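Long-range contact in endoglucanase (Bacillus akibai, PDB 1UWW), which hydrolyses internal beta-1,4-glucosidic linkages of cellulose and related glucans, this chain being its family 28 carbohydrate-binding module, specific for non-crystalline cellulose: residues V21-W32 / I44-W55. Sequence-based numbering, arbitrary orientation.
Sequences VFEDGTRQGWDW and IEEANGSNALSW. With CA (calcium ion), chain C.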
loop_
_atom_site.group_PDB
_atom_site.type_symbol
_atom_site.label_atom_id
_atom_site.label_comp_id
_atom_site.label_asym_id
_atom_site.label_seq_id
_atom_site.Cartn_x
_atom_site.Cartn_y
_atom_site.Cartn_z
ATOM N N VAL A 21 -12.571 -3.904 -21.981
ATOM C CA VAL A 21 -11.613 -4.180 -23.038
ATOM C C VAL A 21 -11.372 -2.997 -24.003
ATOM O O VAL A 21 -10.440 -3.028 -24.783
ATOM C CB VAL A 21 -11.987 -5.468 -23.812
ATOM C CG1 VAL A 21 -11.997 -6.656 -22.859
ATOM C CG2 VAL A 21 -13.336 -5.330 -24.517
ATOM N N PHE A 22 -12.216 -1.991 -23.980
ATOM C CA PHE A 22 -11.987 -0.731 -24.719
ATOM C C PHE A 22 -11.895 -0.928 -26.217
ATOM O O PHE A 22 -11.136 -0.246 -26.878
ATOM C CB PHE A 22 -10.764 0.029 -24.166
ATOM C CG PHE A 22 -10.807 0.178 -22.653
ATOM C CD1 PHE A 22 -11.695 1.076 -22.058
ATOM C CD2 PHE A 22 -9.999 -0.615 -21.836
ATOM C CE1 PHE A 22 -11.751 1.181 -20.685
ATOM C CE2 PHE A 22 -10.078 -0.512 -20.466
ATOM C CZ PHE A 22 -10.957 0.400 -19.887
ATOM N N GLU A 23 -12.721 -1.833 -26.756
ATOM C CA GLU A 23 -12.701 -2.137 -28.183
ATOM C C GLU A 23 -13.865 -1.537 -28.975
ATOM O O GLU A 23 -13.970 -1.804 -30.182
ATOM C CB GLU A 23 -12.635 -3.640 -28.402
ATOM C CG GLU A 23 -11.385 -4.307 -27.825
ATOM C CD GLU A 23 -10.074 -3.685 -28.312
ATOM O OE1 GLU A 23 -9.964 -3.214 -29.484
ATOM O OE2 GLU A 23 -9.104 -3.701 -27.518
ATOM N N ASP A 24 -14.683 -0.702 -28.352
ATOM C CA ASP A 24 -15.853 -0.095 -29.006
ATOM C C ASP A 24 -15.714 1.419 -29.187
ATOM O O ASP A 24 -16.712 2.114 -29.360
ATOM C CB ASP A 24 -17.136 -0.416 -28.213
ATOM C CG ASP A 24 -17.122 0.146 -26.775
ATOM O OD1 ASP A 24 -16.165 0.858 -26.398
ATOM O OD2 ASP A 24 -18.040 -0.079 -25.946
ATOM N N GLY A 25 -14.493 1.938 -29.114
ATOM C CA GLY A 25 -14.250 3.364 -29.229
ATOM C C GLY A 25 -14.674 4.197 -28.027
ATOM O O GLY A 25 -14.624 5.436 -28.108
ATOM N N THR A 26 -15.039 3.552 -26.909
ATOM C CA THR A 26 -15.420 4.263 -25.691
ATOM C C THR A 26 -14.603 3.830 -24.479
ATOM O O THR A 26 -13.917 2.818 -24.493
ATOM C CB THR A 26 -16.896 4.040 -25.311
ATOM O OG1 THR A 26 -17.071 2.775 -24.655
ATOM C CG2 THR A 26 -17.848 4.013 -26.530
ATOM N N ARG A 27 -14.755 4.612 -23.413
ATOM C CA ARG A 27 -14.136 4.366 -22.111
ATOM C C ARG A 27 -14.890 3.329 -21.283
ATOM O O ARG A 27 -14.503 3.066 -20.155
ATOM C CB ARG A 27 -14.018 5.665 -21.335
ATOM C CG ARG A 27 -13.160 6.708 -22.007
ATOM C CD ARG A 27 -13.049 7.970 -21.188
ATOM N NE ARG A 27 -14.164 8.893 -21.390
ATOM C CZ ARG A 27 -14.775 9.592 -20.466
ATOM N NH1 ARG A 27 -14.536 9.424 -19.177
ATOM N NH2 ARG A 27 -15.713 10.457 -20.845
ATOM N N GLN A 28 -15.950 2.744 -21.827
ATOM C CA GLN A 28 -16.726 1.710 -21.139
ATOM C C GLN A 28 -17.042 2.055 -19.673
ATOM O O GLN A 28 -16.959 1.220 -18.774
ATOM C CB GLN A 28 -16.096 0.330 -21.286
ATOM C CG GLN A 28 -16.005 -0.104 -22.758
ATOM C CD GLN A 28 -15.764 -1.575 -22.928
ATOM O OE1 GLN A 28 -14.733 -2.102 -22.521
ATOM N NE2 GLN A 28 -16.734 -2.270 -23.525
ATOM N N GLY A 29 -17.432 3.298 -19.447
ATOM C CA GLY A 29 -17.868 3.759 -18.143
ATOM C C GLY A 29 -16.799 4.292 -17.208
ATOM O O GLY A 29 -17.129 4.722 -16.098
ATOM N N TRP A 30 -15.536 4.234 -17.614
ATOM C CA TRP A 30 -14.418 4.734 -16.796
ATOM C C TRP A 30 -14.278 6.243 -16.914
ATOM O O TRP A 30 -14.377 6.804 -18.011
ATOM C CB TRP A 30 -13.121 4.038 -17.218
ATOM C CG TRP A 30 -13.084 2.610 -16.798
ATOM C CD1 TRP A 30 -13.572 1.524 -17.467
ATOM C CD2 TRP A 30 -12.564 2.120 -15.563
ATOM N NE1 TRP A 30 -13.367 0.391 -16.724
ATOM C CE2 TRP A 30 -12.776 0.731 -15.538
ATOM C CE3 TRP A 30 -11.981 2.729 -14.446
ATOM C CZ2 TRP A 30 -12.392 -0.064 -14.458
ATOM C CZ3 TRP A 30 -11.600 1.947 -13.378
ATOM C CH2 TRP A 30 -11.805 0.553 -13.392
ATOM N N ASP A 31 -13.976 6.889 -15.805
ATOM C CA ASP A 31 -13.841 8.333 -15.746
ATOM C C ASP A 31 -12.895 8.688 -14.612
ATOM O O ASP A 31 -12.425 7.809 -13.877
ATOM C CB ASP A 31 -15.210 8.950 -15.484
ATOM C CG ASP A 31 -15.369 10.333 -16.049
ATOM O OD1 ASP A 31 -14.378 10.973 -16.451
ATOM O OD2 ASP A 31 -16.518 10.852 -16.160
ATOM N N TRP A 32 -12.598 9.965 -14.466
ATOM C CA TRP A 32 -11.836 10.447 -13.320
ATOM C C TRP A 32 -12.715 10.517 -12.076
ATOM O O TRP A 32 -13.846 11.028 -12.132
ATOM C CB TRP A 32 -11.246 11.824 -13.584
ATOM C CG TRP A 32 -10.189 11.854 -14.614
ATOM C CD1 TRP A 32 -10.179 12.599 -15.762
ATOM C CD2 TRP A 32 -8.945 11.113 -14.625
ATOM N NE1 TRP A 32 -9.028 12.374 -16.476
ATOM C CE2 TRP A 32 -8.248 11.464 -15.799
ATOM C CE3 TRP A 32 -8.338 10.211 -13.736
ATOM C CZ2 TRP A 32 -6.991 10.962 -16.100
ATOM C CZ3 TRP A 32 -7.100 9.702 -14.061
ATOM C CH2 TRP A 32 -6.436 10.087 -15.227
ATOM N N ILE A 44 -8.772 6.475 -25.944
ATOM C CA ILE A 44 -8.500 5.092 -26.242
ATOM C C ILE A 44 -7.329 5.033 -27.229
ATOM O O ILE A 44 -7.391 5.626 -28.312
ATOM C CB ILE A 44 -9.760 4.405 -26.829
ATOM C CG1 ILE A 44 -10.978 4.501 -25.882
ATOM C CG2 ILE A 44 -9.433 2.937 -27.152
ATOM C CD1 ILE A 44 -10.700 4.149 -24.443
ATOM N N GLU A 45 -6.260 4.338 -26.863
ATOM C CA GLU A 45 -5.025 4.290 -27.641
ATOM C C GLU A 45 -4.517 2.838 -27.731
ATOM O O GLU A 45 -4.750 2.018 -26.843
ATOM C CB GLU A 45 -3.953 5.195 -27.027
ATOM C CG GLU A 45 -4.386 6.631 -26.763
ATOM C CD GLU A 45 -4.620 7.447 -28.014
ATOM O OE1 GLU A 45 -4.187 7.012 -29.122
ATOM O OE2 GLU A 45 -5.267 8.515 -27.856
ATOM N N GLU A 46 -3.765 2.520 -28.780
ATOM C CA GLU A 46 -3.210 1.193 -28.976
ATOM C C GLU A 46 -2.037 0.927 -28.036
ATOM O O GLU A 46 -1.140 1.767 -27.881
ATOM C CB GLU A 46 -2.789 1.014 -30.436
ATOM C CG GLU A 46 -2.300 -0.396 -30.775
ATOM C CD GLU A 46 -0.794 -0.588 -30.613
ATOM O OE1 GLU A 46 -0.037 0.415 -30.672
ATOM O OE2 GLU A 46 -0.331 -1.742 -30.439
ATOM N N ALA A 47 -2.055 -0.220 -27.381
ATOM C CA ALA A 47 -0.927 -0.700 -26.592
ATOM C C ALA A 47 -0.856 -2.209 -26.733
ATOM O O ALA A 47 -1.826 -2.921 -26.435
ATOM C CB ALA A 47 -1.074 -0.331 -25.119
ATOM N N ASN A 48 0.286 -2.709 -27.182
ATOM C CA ASN A 48 0.534 -4.153 -27.190
ATOM C C ASN A 48 -0.473 -4.915 -28.056
ATOM O O ASN A 48 -0.818 -6.050 -27.736
ATOM C CB ASN A 48 0.567 -4.658 -25.733
ATOM C CG ASN A 48 1.102 -6.083 -25.575
ATOM O OD1 ASN A 48 1.959 -6.545 -26.345
ATOM N ND2 ASN A 48 0.671 -6.748 -24.507
ATOM N N GLY A 49 -0.926 -4.277 -29.126
ATOM C CA GLY A 49 -1.836 -4.886 -30.084
ATOM C C GLY A 49 -3.279 -4.946 -29.651
ATOM O O GLY A 49 -4.079 -5.773 -30.150
ATOM N N SER A 50 -3.651 -4.054 -28.746
ATOM C CA SER A 50 -5.042 -3.942 -28.353
ATOM C C SER A 50 -5.315 -2.501 -27.963
ATOM O O SER A 50 -4.401 -1.770 -27.618
ATOM C CB SER A 50 -5.333 -4.887 -27.188
ATOM O OG SER A 50 -6.724 -4.918 -26.856
ATOM N N ASN A 51 -6.563 -2.100 -27.983
ATOM C CA ASN A 51 -6.925 -0.767 -27.565
ATOM C C ASN A 51 -7.081 -0.697 -26.048
ATOM O O ASN A 51 -7.576 -1.627 -25.420
ATOM C CB ASN A 51 -8.205 -0.327 -28.257
ATOM C CG ASN A 51 -7.991 -0.025 -29.708
ATOM O OD1 ASN A 51 -7.085 0.743 -30.082
ATOM N ND2 ASN A 51 -8.800 -0.643 -30.549
ATOM N N ALA A 52 -6.660 0.427 -25.476
ATOM C CA ALA A 52 -6.540 0.583 -24.035
ATOM C C ALA A 52 -6.973 1.993 -23.618
ATOM O O ALA A 52 -6.860 2.935 -24.380
ATOM C CB ALA A 52 -5.122 0.343 -23.647
ATOM N N LEU A 53 -7.459 2.137 -22.396
ATOM C CA LEU A 53 -7.746 3.435 -21.782
ATOM C C LEU A 53 -6.394 4.109 -21.482
ATOM O O LEU A 53 -5.524 3.495 -20.886
ATOM C CB LEU A 53 -8.508 3.218 -20.489
ATOM C CG LEU A 53 -8.964 4.470 -19.739
ATOM C CD1 LEU A 53 -10.012 5.228 -20.522
ATOM C CD2 LEU A 53 -9.471 4.101 -18.356
ATOM N N SER A 54 -6.226 5.380 -21.842
ATOM C CA SER A 54 -4.919 6.045 -21.785
ATOM C C SER A 54 -4.990 7.503 -21.372
ATOM O O SER A 54 -5.966 8.190 -21.654
ATOM C CB SER A 54 -4.233 5.872 -23.153
ATOM O OG SER A 54 -2.897 6.302 -23.167
ATOM N N TRP A 55 -3.957 7.940 -20.663
ATOM C CA TRP A 55 -3.768 9.365 -20.367
ATOM C C TRP A 55 -2.270 9.599 -20.251
ATOM O O TRP A 55 -1.494 8.675 -20.101
ATOM C CB TRP A 55 -4.549 9.781 -19.109
ATOM C CG TRP A 55 -4.073 9.164 -17.832
ATOM C CD1 TRP A 55 -3.259 9.751 -16.908
ATOM C CD2 TRP A 55 -4.400 7.856 -17.304
ATOM N NE1 TRP A 55 -3.040 8.886 -15.862
ATOM C CE2 TRP A 55 -3.738 7.726 -16.071
ATOM C CE3 TRP A 55 -5.169 6.782 -17.761
ATOM C CZ2 TRP A 55 -3.844 6.577 -15.274
ATOM C CZ3 TRP A 55 -5.256 5.631 -16.967
ATOM C CH2 TRP A 55 -4.598 5.549 -15.751
HETATM CA CA CA C . -8.259 -3.808 -25.312
HETATM O O HOH W 1 -8.799 -6.051 -24.862
#
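The CA atoms of Phe22 and Ala52, 5.6 Å apart, mark the closest CA approach between the loop of 21-32 and the hairpin 44-55, whose strands join through a type I' turn from Ala47 to Ser50. One calcium ion ties the two at the turn end: Val21 O and Glu23 OE2 bind it from the loop, Ser50 OG and Asn51 O from the hairpin, with a water and Asp184. A bend at chi2 (-55°) curls the Glu23 chain back to the metal, and Asn51 grips both carboxylate oxygens. Asn51 N meets the syn lone pair of Glu23 OE2, and Asn51 ND2 donates to Glu23 OE1 at 3.0 Å from the syn side, 33° out of the carboxylate plane. Further in, Leu53 CB sits over one face of the Phe22 ring, 3.9 Å from its centroid, a CH-pi contact, while CD1 and CD2 of Leu53 part toward Arg27 CG and Trp30 CB. Ile44 crosses Phe22 at about a right angle, its CD1 4.0 Å from Phe22 CD1. At the far end Trp32 directs its six-membered ring edge, through CH2, onto the face of Trp55, a T-shaped pair with planes at 80°. The loop thus lies on the edge hairpin of one beta-sandwich sheet, Trp30 and Trp32 meeting Leu53 and Trp55 between the sheets, with a calcium site, probably structural, at one end.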